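Local coordinates for protein periplasmic beta-glucosidase (Pseudomonas aeruginosa, PDB 6R5T) that is a periplasmic family 3 glycoside hydrolase that probably removes terminal, non-reducing beta-D-glucosyl residues from beta-glucosides, releasing beta-D-glucose, at residues Ser498-Leu503 with Gly526-Asn531; Leu624-Glu629 with Ala635-Arg640. The protein carries 1 engineered substitution. All blocks are in the same frame, centred on the assembly; numbering follows the deposited sequence.

Interaction 1: residues Ser498-Leu503 with Gly526-Asn531; sequences SQRRLL and GWEQEN
Leu503 and Trp527 make the apolar part of this contact between two helices; the segments 498-503 and 526-531 run nearly parallel, at 16°, with their axes 11.7 Å apart. Across that gap the wide indole of Trp527 does most of the bridging. Its far end makes the contact: Trp527 CZ3 lies 3.9 Å from Leu503 CB, and Trp527 CH2 approaches the backbone O of Leu503 at 3.7 Å, obliquely to the ring. The indole gets there because CG stands opposite the backbone N (chi1 179°). Leu503, a compact branched residue, gives its CB to the ring and its CD1 to Glu528, 4.1 Å from OE2.

The charged residues meet without a polar bond. Glu528 OE2 lies 4.0 Å from Arg500 CD, so the carboxylate meets the aliphatic part of the arginine. The guanidinium is turned 77° against it, and Arg500 NE, 5.3 Å from Glu528 OE2, donates instead to Ile495 O. Opposite charges this close would probably still attract, though without forming a salt bridge.

Within 526-531, Asn531 folds back over Trp527. Asn531 ND2 gives a hydrogen bond of 3.0 Å to Trp527 O, which also accepts from Asn531 N. The same Asn531 ND2 stands over one face of the Trp527 indole, 3.2 Å above its plane and offset toward the rim. Lys504 adds a cation-pi contact to the ring.

Both helices belong to the C-terminal alpha/beta domain of family 3 enzymes and to successive beta-alpha-beta crossovers. Helix 497-508 connects strands 472-478 and 513-518, and helix 526-531 connects 513-518 with 534-537. Leu503 reaches the sheet at Ala475, Val477 and Leu515, while Glu528 also rests on Leu515, so strand 513-518 underlies both helices.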
ATOM      1  N   SER A 498     -11.315  22.709  -8.602  1.00 14.32           N
ATOM      2  CA  SER A 498     -11.910  24.068  -8.765  1.00 15.95           C
ATOM      3  C   SER A 498     -10.797  25.097  -8.575  1.00 15.25           C
ATOM      4  O   SER A 498     -10.766  26.160  -9.267  1.00 15.86           O
ATOM      5  CB  SER A 498     -13.037  24.340  -7.834  1.00 16.41           C
ATOM      6  OG  SER A 498     -12.605  24.130  -6.482  1.00 17.77           O
ATOM      7  N   GLN A 499      -9.912  24.840  -7.612  1.00 14.00           N
ATOM      8  CA  GLN A 499      -8.804  25.755  -7.314  1.00 14.12           C
ATOM      9  C   GLN A 499      -7.685  25.645  -8.367  1.00 15.11           C
ATOM     10  O   GLN A 499      -6.996  26.641  -8.598  1.00 15.38           O
ATOM     11  CB  GLN A 499      -8.332  25.502  -5.899  1.00 13.84           C
ATOM     12  CG  GLN A 499      -9.374  25.825  -4.839  1.00 14.59           C
ATOM     13  CD  GLN A 499      -8.828  25.453  -3.484  1.00 15.97           C
ATOM     14  OE1 GLN A 499      -7.822  26.054  -3.097  1.00 14.69           O
ATOM     15  NE2 GLN A 499      -9.429  24.476  -2.799  1.00 13.18           N
ATOM     16  N   ARG A 500      -7.417  24.453  -8.908  1.00 14.12           N
ATOM     17  CA  ARG A 500      -6.363  24.336  -9.960  1.00 15.54           C
ATOM     18  C   ARG A 500      -6.834  25.064 -11.218  1.00 16.01           C
ATOM     19  O   ARG A 500      -5.995  25.689 -11.881  1.00 16.14           O
ATOM     20  CB  ARG A 500      -6.043  22.878 -10.291  1.00 16.98           C
ATOM     21  CG  ARG A 500      -5.360  22.185  -9.135  1.00 17.49           C
ATOM     22  CD  ARG A 500      -4.777  20.806  -9.433  1.00 18.73           C
ATOM     23  NE  ARG A 500      -5.854  19.875  -9.478  1.00 21.35           N
ATOM     24  CZ  ARG A 500      -6.403  19.408 -10.584  1.00 23.19           C
ATOM     25  NH1 ARG A 500      -5.871  19.720 -11.751  1.00 26.44           N
ATOM     26  NH2 ARG A 500      -7.427  18.580 -10.506  1.00 23.57           N
ATOM     27  N   ARG A 501      -8.134  25.046 -11.493  1.00 15.66           N
ATOM     28  CA  ARG A 501      -8.677  25.818 -12.646  1.00 16.17           C
ATOM     29  C   ARG A 501      -8.391  27.303 -12.406  1.00 16.44           C
ATOM     30  O   ARG A 501      -7.967  28.023 -13.360  1.00 17.34           O
ATOM     31  CB  ARG A 501     -10.173  25.542 -12.745  1.00 18.49           C
ATOM     32  CG  ARG A 501     -10.808  26.179 -13.968  1.00 21.34           C
ATOM     33  CD  ARG A 501     -12.263  25.747 -14.005  1.00 24.21           C
ATOM     34  NE  ARG A 501     -12.912  26.381 -15.147  1.00 30.67           N
ATOM     35  CZ  ARG A 501     -14.232  26.482 -15.305  1.00 31.53           C
ATOM     36  NH1 ARG A 501     -15.058  26.054 -14.367  1.00 32.08           N
ATOM     37  NH2 ARG A 501     -14.709  27.088 -16.378  1.00 33.40           N
ATOM     38  N   LEU A 502      -8.642  27.781 -11.200  1.00 15.07           N
ATOM     39  CA  LEU A 502      -8.337  29.174 -10.767  1.00 14.12           C
ATOM     40  C   LEU A 502      -6.855  29.485 -10.998  1.00 15.51           C
ATOM     41  O   LEU A 502      -6.485  30.531 -11.581  1.00 14.43           O
ATOM     42  CB  LEU A 502      -8.766  29.365  -9.301  1.00 15.79           C
ATOM     43  CG  LEU A 502      -8.339  30.650  -8.620  1.00 15.49           C
ATOM     44  CD1 LEU A 502      -9.018  31.835  -9.295  1.00 15.96           C
ATOM     45  CD2 LEU A 502      -8.673  30.582  -7.143  1.00 17.11           C
ATOM     46  N   LEU A 503      -5.966  28.602 -10.502  1.00 14.17           N
ATOM     47  CA  LEU A 503      -4.514  28.852 -10.609  1.00 15.13           C
ATOM     48  C   LEU A 503      -4.121  28.909 -12.090  1.00 14.45           C
ATOM     49  O   LEU A 503      -3.306  29.773 -12.413  1.00 16.58           O
ATOM     50  CB  LEU A 503      -3.743  27.720  -9.923  1.00 14.07           C
ATOM     51  CG  LEU A 503      -3.842  27.665  -8.399  1.00 15.93           C
ATOM     52  CD1 LEU A 503      -2.926  26.563  -7.892  1.00 16.46           C
ATOM     53  CD2 LEU A 503      -3.501  28.967  -7.737  1.00 16.84           C
ATOM     54  N   GLY A 526       3.001  19.012  -8.982  1.00 13.15           N
ATOM     55  CA  GLY A 526       3.884  19.091 -10.165  1.00 13.83           C
ATOM     56  C   GLY A 526       3.569  20.324 -11.005  1.00 14.51           C
ATOM     57  O   GLY A 526       4.527  20.976 -11.429  1.00 15.97           O
ATOM     58  N   TRP A 527       2.296  20.626 -11.273  1.00 14.47           N
ATOM     59  CA  TRP A 527       1.956  21.806 -12.124  1.00 15.16           C
ATOM     60  C   TRP A 527       2.421  23.057 -11.398  1.00 14.84           C
ATOM     61  O   TRP A 527       2.987  23.985 -12.009  1.00 13.76           O
ATOM     62  CB  TRP A 527       0.462  21.881 -12.437  1.00 16.59           C
ATOM     63  CG  TRP A 527       0.097  23.068 -13.272  1.00 17.83           C
ATOM     64  CD1 TRP A 527      -0.051  23.088 -14.636  1.00 20.90           C
ATOM     65  CD2 TRP A 527      -0.184  24.397 -12.826  1.00 19.35           C
ATOM     66  NE1 TRP A 527      -0.390  24.348 -15.056  1.00 19.57           N
ATOM     67  CE2 TRP A 527      -0.422  25.180 -13.981  1.00 18.44           C
ATOM     68  CE3 TRP A 527      -0.192  25.008 -11.583  1.00 17.53           C
ATOM     69  CZ2 TRP A 527      -0.729  26.534 -13.885  1.00 19.00           C
ATOM     70  CZ3 TRP A 527      -0.461  26.350 -11.493  1.00 20.84           C
ATOM     71  CH2 TRP A 527      -0.736  27.093 -12.642  1.00 20.43           C
ATOM     72  N   GLU A 528       2.169  23.098 -10.099  1.00 12.80           N
ATOM     73  CA  GLU A 528       2.512  24.285  -9.278  1.00 13.85           C
ATOM     74  C   GLU A 528       4.027  24.519  -9.275  1.00 14.42           C
ATOM     75  O   GLU A 528       4.495  25.662  -9.427  1.00 14.33           O
ATOM     76  CB  GLU A 528       1.942  24.110  -7.867  1.00 14.39           C
ATOM     77  CG  GLU A 528       0.427  24.072  -7.828  1.00 14.27           C
ATOM     78  CD  GLU A 528      -0.247  22.760  -8.246  1.00 15.38           C
ATOM     79  OE1 GLU A 528       0.438  21.724  -8.523  1.00 14.31           O
ATOM     80  OE2 GLU A 528      -1.500  22.742  -8.370  1.00 16.82           O
ATOM     81  N   GLN A 529       4.800  23.454  -9.084  1.00 13.17           N
ATOM     82  CA  GLN A 529       6.275  23.601  -9.048  1.00 14.29           C
ATOM     83  C   GLN A 529       6.778  24.117 -10.429  1.00 15.27           C
ATOM     84  O   GLN A 529       7.809  24.804 -10.476  1.00 15.59           O
ATOM     85  CB  GLN A 529       6.905  22.274  -8.630  1.00 15.39           C
ATOM     86  CG  GLN A 529       8.438  22.278  -8.670  1.00 17.42           C
ATOM     87  CD  GLN A 529       9.103  23.280  -7.759  1.00 17.11           C
ATOM     88  OE1 GLN A 529       8.558  23.694  -6.746  1.00 19.27           O
ATOM     89  NE2 GLN A 529      10.301  23.705  -8.153  1.00 22.63           N
ATOM     90  N   GLU A 530       6.116  23.763 -11.517  1.00 14.67           N
ATOM     91  CA  GLU A 530       6.535  24.215 -12.865  1.00 18.34           C
ATOM     92  C   GLU A 530       6.090  25.673 -13.097  1.00 18.45           C
ATOM     93  O   GLU A 530       6.855  26.446 -13.738  1.00 22.73           O
ATOM     94  CB  GLU A 530       5.956  23.270 -13.892  1.00 20.88           C
ATOM     95  CG  GLU A 530       6.435  23.528 -15.302  1.00 31.56           C
ATOM     96  CD  GLU A 530       7.947  23.581 -15.474  1.00 40.45           C
ATOM     97  OE1 GLU A 530       8.386  24.411 -16.295  1.00 56.72           O
ATOM     98  OE2 GLU A 530       8.688  22.786 -14.822  1.00 48.92           O
ATOM     99  N   ASN A 531       4.929  26.075 -12.599  1.00 15.94           N
ATOM    100  CA  ASN A 531       4.282  27.318 -13.083  1.00 17.38           C
ATOM    101  C   ASN A 531       4.244  28.430 -12.037  1.00 18.02           C
ATOM    102  O   ASN A 531       4.175  29.622 -12.404  1.00 19.81           O
ATOM    103  CB  ASN A 531       2.869  26.998 -13.559  1.00 16.41           C
ATOM    104  CG  ASN A 531       2.908  26.232 -14.846  1.00 20.64           C
ATOM    105  OD1 ASN A 531       3.086  26.862 -15.889  1.00 25.46           O
ATOM    106  ND2 ASN A 531       2.801  24.910 -14.825  1.00 16.09           N
TER

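Interaction 2: residues Leu624-Glu629 with Ala635-Arg640; sequences LRLSSE and ATLEAR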
ATOM      1  N   LEU A 624      32.440  16.873   5.210  1.00 19.65           N
ATOM      2  CA  LEU A 624      32.185  16.078   6.406  1.00 18.54           C
ATOM      3  C   LEU A 624      33.478  15.388   6.850  1.00 20.12           C
ATOM      4  O   LEU A 624      34.167  14.818   5.993  1.00 20.58           O
ATOM      5  CB  LEU A 624      31.140  15.025   6.046  1.00 19.70           C
ATOM      6  CG  LEU A 624      30.842  14.012   7.137  1.00 19.22           C
ATOM      7  CD1 LEU A 624      30.282  14.633   8.392  1.00 19.99           C
ATOM      8  CD2 LEU A 624      29.913  12.946   6.597  1.00 19.56           C
ATOM      9  N   ARG A 625      33.752  15.459   8.133  1.00 20.09           N
ATOM     10  CA  ARG A 625      34.935  14.784   8.722  1.00 26.03           C
ATOM     11  C   ARG A 625      34.494  13.945   9.919  1.00 20.79           C
ATOM     12  O   ARG A 625      33.798  14.448  10.809  1.00 24.14           O
ATOM     13  CB  ARG A 625      35.977  15.857   9.055  1.00 27.46           C
ATOM     14  CG  ARG A 625      36.511  16.599   7.824  1.00 33.72           C
ATOM     15  CD  ARG A 625      37.398  15.739   6.914  1.00 38.75           C
ATOM     16  NE  ARG A 625      37.976  16.392   5.721  1.00 42.69           N
ATOM     17  CZ  ARG A 625      37.590  16.185   4.445  1.00 44.63           C
ATOM     18  NH1 ARG A 625      36.589  15.360   4.158  1.00 45.82           N
ATOM     19  NH2 ARG A 625      38.199  16.821   3.448  1.00 41.70           N
ATOM     20  N   LEU A 626      34.949  12.689   9.984  1.00 20.05           N
ATOM     21  CA  LEU A 626      34.696  11.817  11.140  1.00 20.97           C
ATOM     22  C   LEU A 626      35.950  11.796  12.027  1.00 22.46           C
ATOM     23  O   LEU A 626      37.061  11.866  11.470  1.00 23.41           O
ATOM     24  CB  LEU A 626      34.368  10.406  10.656  1.00 18.54           C
ATOM     25  CG  LEU A 626      33.222  10.292   9.667  1.00 19.78           C
ATOM     26  CD1 LEU A 626      32.952   8.820   9.345  1.00 19.96           C
ATOM     27  CD2 LEU A 626      31.973  10.956  10.227  1.00 20.66           C
ATOM     28  N   SER A 627      35.754  11.649  13.325  1.00 23.14           N
ATOM     29  CA  SER A 627      36.837  11.696  14.340  1.00 26.13           C
ATOM     30  C   SER A 627      37.731  10.453  14.199  1.00 27.05           C
ATOM     31  O   SER A 627      38.890  10.526  14.604  1.00 27.38           O
ATOM     32  CB  SER A 627      36.306  11.820  15.724  1.00 22.54           C
ATOM     33  OG  SER A 627      35.441  10.773  16.017  1.00 25.54           O
ATOM     34  N   SER A 628      37.235   9.351  13.635  1.00 24.60           N
ATOM     35  CA  SER A 628      38.096   8.200  13.301  1.00 26.65           C
ATOM     36  C   SER A 628      37.439   7.319  12.245  1.00 26.29           C
ATOM     37  O   SER A 628      36.241   7.465  11.984  1.00 24.71           O
ATOM     38  CB  SER A 628      38.519   7.399  14.517  1.00 32.99           C
ATOM     39  OG  SER A 628      37.502   6.571  15.014  1.00 39.13           O
ATOM     40  N   GLU A 629      38.246   6.430  11.704  1.00 24.65           N
ATOM     41  CA  GLU A 629      37.838   5.489  10.647  1.00 27.33           C
ATOM     42  C   GLU A 629      37.302   4.215  11.281  1.00 25.30           C
ATOM     43  O   GLU A 629      36.704   3.447  10.547  1.00 21.89           O
ATOM     44  CB  GLU A 629      39.024   5.218   9.731  1.00 37.94           C
ATOM     45  CG  GLU A 629      39.322   6.393   8.807  1.00 48.46           C
ATOM     46  CD  GLU A 629      40.256   6.106   7.638  1.00 56.78           C
ATOM     47  OE1 GLU A 629      40.206   4.972   7.077  1.00 62.74           O
ATOM     48  OE2 GLU A 629      41.025   7.029   7.270  1.00 64.73           O
ATOM     49  N   ALA A 635      32.435   2.976  22.547  1.00 21.94           N
ATOM     50  CA  ALA A 635      32.955   4.322  22.234  1.00 21.80           C
ATOM     51  C   ALA A 635      31.908   5.106  21.433  1.00 24.31           C
ATOM     52  O   ALA A 635      30.957   4.513  20.920  1.00 23.43           O
ATOM     53  CB  ALA A 635      34.254   4.225  21.492  1.00 21.95           C
ATOM     54  N   THR A 636      32.143   6.401  21.355  1.00 25.04           N
ATOM     55  CA  THR A 636      31.381   7.391  20.556  1.00 26.82           C
ATOM     56  C   THR A 636      32.307   7.899  19.471  1.00 26.66           C
ATOM     57  O   THR A 636      33.544   7.999  19.657  1.00 27.65           O
ATOM     58  CB  THR A 636      30.845   8.509  21.457  1.00 31.08           C
ATOM     59  OG1 THR A 636      29.825   7.887  22.237  1.00 35.78           O
ATOM     60  CG2 THR A 636      30.200   9.662  20.733  1.00 40.23           C
ATOM     61  N   LEU A 637      31.687   8.204  18.343  1.00 24.82           N
ATOM     62  CA  LEU A 637      32.301   8.807  17.154  1.00 26.87           C
ATOM     63  C   LEU A 637      31.736  10.226  17.062  1.00 21.93           C
ATOM     64  O   LEU A 637      30.540  10.425  17.436  1.00 22.56           O
ATOM     65  CB  LEU A 637      31.846   7.937  15.967  1.00 29.40           C
ATOM     66  CG  LEU A 637      32.472   8.260  14.623  1.00 32.28           C
ATOM     67  CD1 LEU A 637      33.492   7.201  14.267  1.00 34.30           C
ATOM     68  CD2 LEU A 637      31.418   8.363  13.536  1.00 37.66           C
ATOM     69  N   GLU A 638      32.545  11.162  16.576  1.00 21.84           N
ATOM     70  CA  GLU A 638      32.051  12.515  16.185  1.00 21.46           C
ATOM     71  C   GLU A 638      32.083  12.667  14.659  1.00 19.81           C
ATOM     72  O   GLU A 638      33.084  12.316  14.012  1.00 20.26           O
ATOM     73  CB  GLU A 638      32.865  13.602  16.886  1.00 25.69           C
ATOM     74  CG  GLU A 638      32.687  13.604  18.395  1.00 30.20           C
ATOM     75  CD  GLU A 638      33.549  14.638  19.101  1.00 36.31           C
ATOM     76  OE1 GLU A 638      34.464  15.202  18.444  1.00 40.86           O
ATOM     77  OE2 GLU A 638      33.276  14.901  20.290  1.00 47.77           O
ATOM     78  N   ALA A 639      31.041  13.307  14.125  1.00 17.67           N
ATOM     79  CA  ALA A 639      30.929  13.737  12.722  1.00 18.88           C
ATOM     80  C   ALA A 639      30.867  15.251  12.760  1.00 19.41           C
ATOM     81  O   ALA A 639      29.947  15.804  13.428  1.00 19.14           O
ATOM     82  CB  ALA A 639      29.709  13.126  12.108  1.00 19.04           C
ATOM     83  N   ARG A 640      31.844  15.892  12.126  1.00 21.22           N
ATOM     84  CA  ARG A 640      31.923  17.355  12.166  1.00 21.24           C
ATOM     85  C   ARG A 640      31.741  17.961  10.794  1.00 18.86           C
ATOM     86  O   ARG A 640      32.328  17.497   9.789  1.00 18.52           O
ATOM     87  CB  ARG A 640      33.265  17.816  12.733  1.00 25.97           C
ATOM     88  CG  ARG A 640      33.403  17.555  14.218  1.00 30.62           C
ATOM     89  CD  ARG A 640      34.689  18.159  14.781  1.00 38.61           C
ATOM     90  NE  ARG A 640      34.823  17.700  16.160  1.00 42.76           N
ATOM     91  CZ  ARG A 640      35.043  18.477  17.215  1.00 51.45           C
ATOM     92  NH1 ARG A 640      35.244  19.778  17.076  1.00 52.21           N
ATOM     93  NH2 ARG A 640      35.112  17.931  18.418  1.00 50.15           N
TER
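Arg640, paired with Arg625 where strands 619-626 and 636-645 run antiparallel in the fibronectin type III-like beta-sandwich, carries a guanidinium met at its edge, in plane, by Glu638 OE1. Arg640 NH2 makes the salt bridge to Glu638 OE1 at 2.8 Å, meeting that oxygen on its syn side but 32° out of the carboxylate plane; Arg640 NE adds a weak bond. Arg640 NH1 is held by Glu688 on the adjoining strand 686-694. The other guanidinium, of Arg625, bonds through NH1 to Leu624 O from above the carbonyl plane. Two residues apart on one strand, Glu638 and Arg640 project to the same face, where long charged chains suit a partly exposed surface.

Arg625 and Arg640 form a hydrogen-bonded pair, with Arg640 N giving an almost straight bond of 2.8 Å to Arg625 O. Leu626 and Ala639 form the next, non-hydrogen-bonded pair, and their side chains project from the opposite face of the sheet. Small Ala639 lets two leucines close over it: Ala639 CB lies 3.7 Å from Leu626 CD2 and 4.1 Å from Leu624 CD1. Leu637 adds CD2 against Leu626 CD2, while Leu637 CD1 sits 3.6 Å from Ser628 O. Beneath them the second sheet supplies Arg728, which touches Leu624 and Leu626, and Phe730, which touches Leu637.

Ser627 prolongs the ladder as its strand ends. Its N donates to Glu638 O, and the short hydroxyl, turned between its own N and carbonyl carbon (chi1 57°), takes over as acceptor: Glu638 N reaches Ser627 OG at 3.0 Å, with an N-H...O angle of 170°.

Both contacts follow the N-terminal TIM-barrel domain along the chain. Interaction 1 comes first: after helix 497-508 the chain passes through strand 513-518 before helix 526-531 closes the loop, so the contact joins neighbouring helices on one side of a mixed sheet. The chain then adds strand 534-537 and helix 545-553 before entering the C-terminal beta-sandwich. There interaction 2 closes a much shorter loop, in which strand 630-631 visits the second sheet before 636-645 returns to the first beside 619-626. The two loops follow in series, neither nested nor crossing. Their nearest atoms are about 27 Å apart without touching; interaction 1 joins two helices of the alpha/beta domain and interaction 2 two strands of the beta-sandwich.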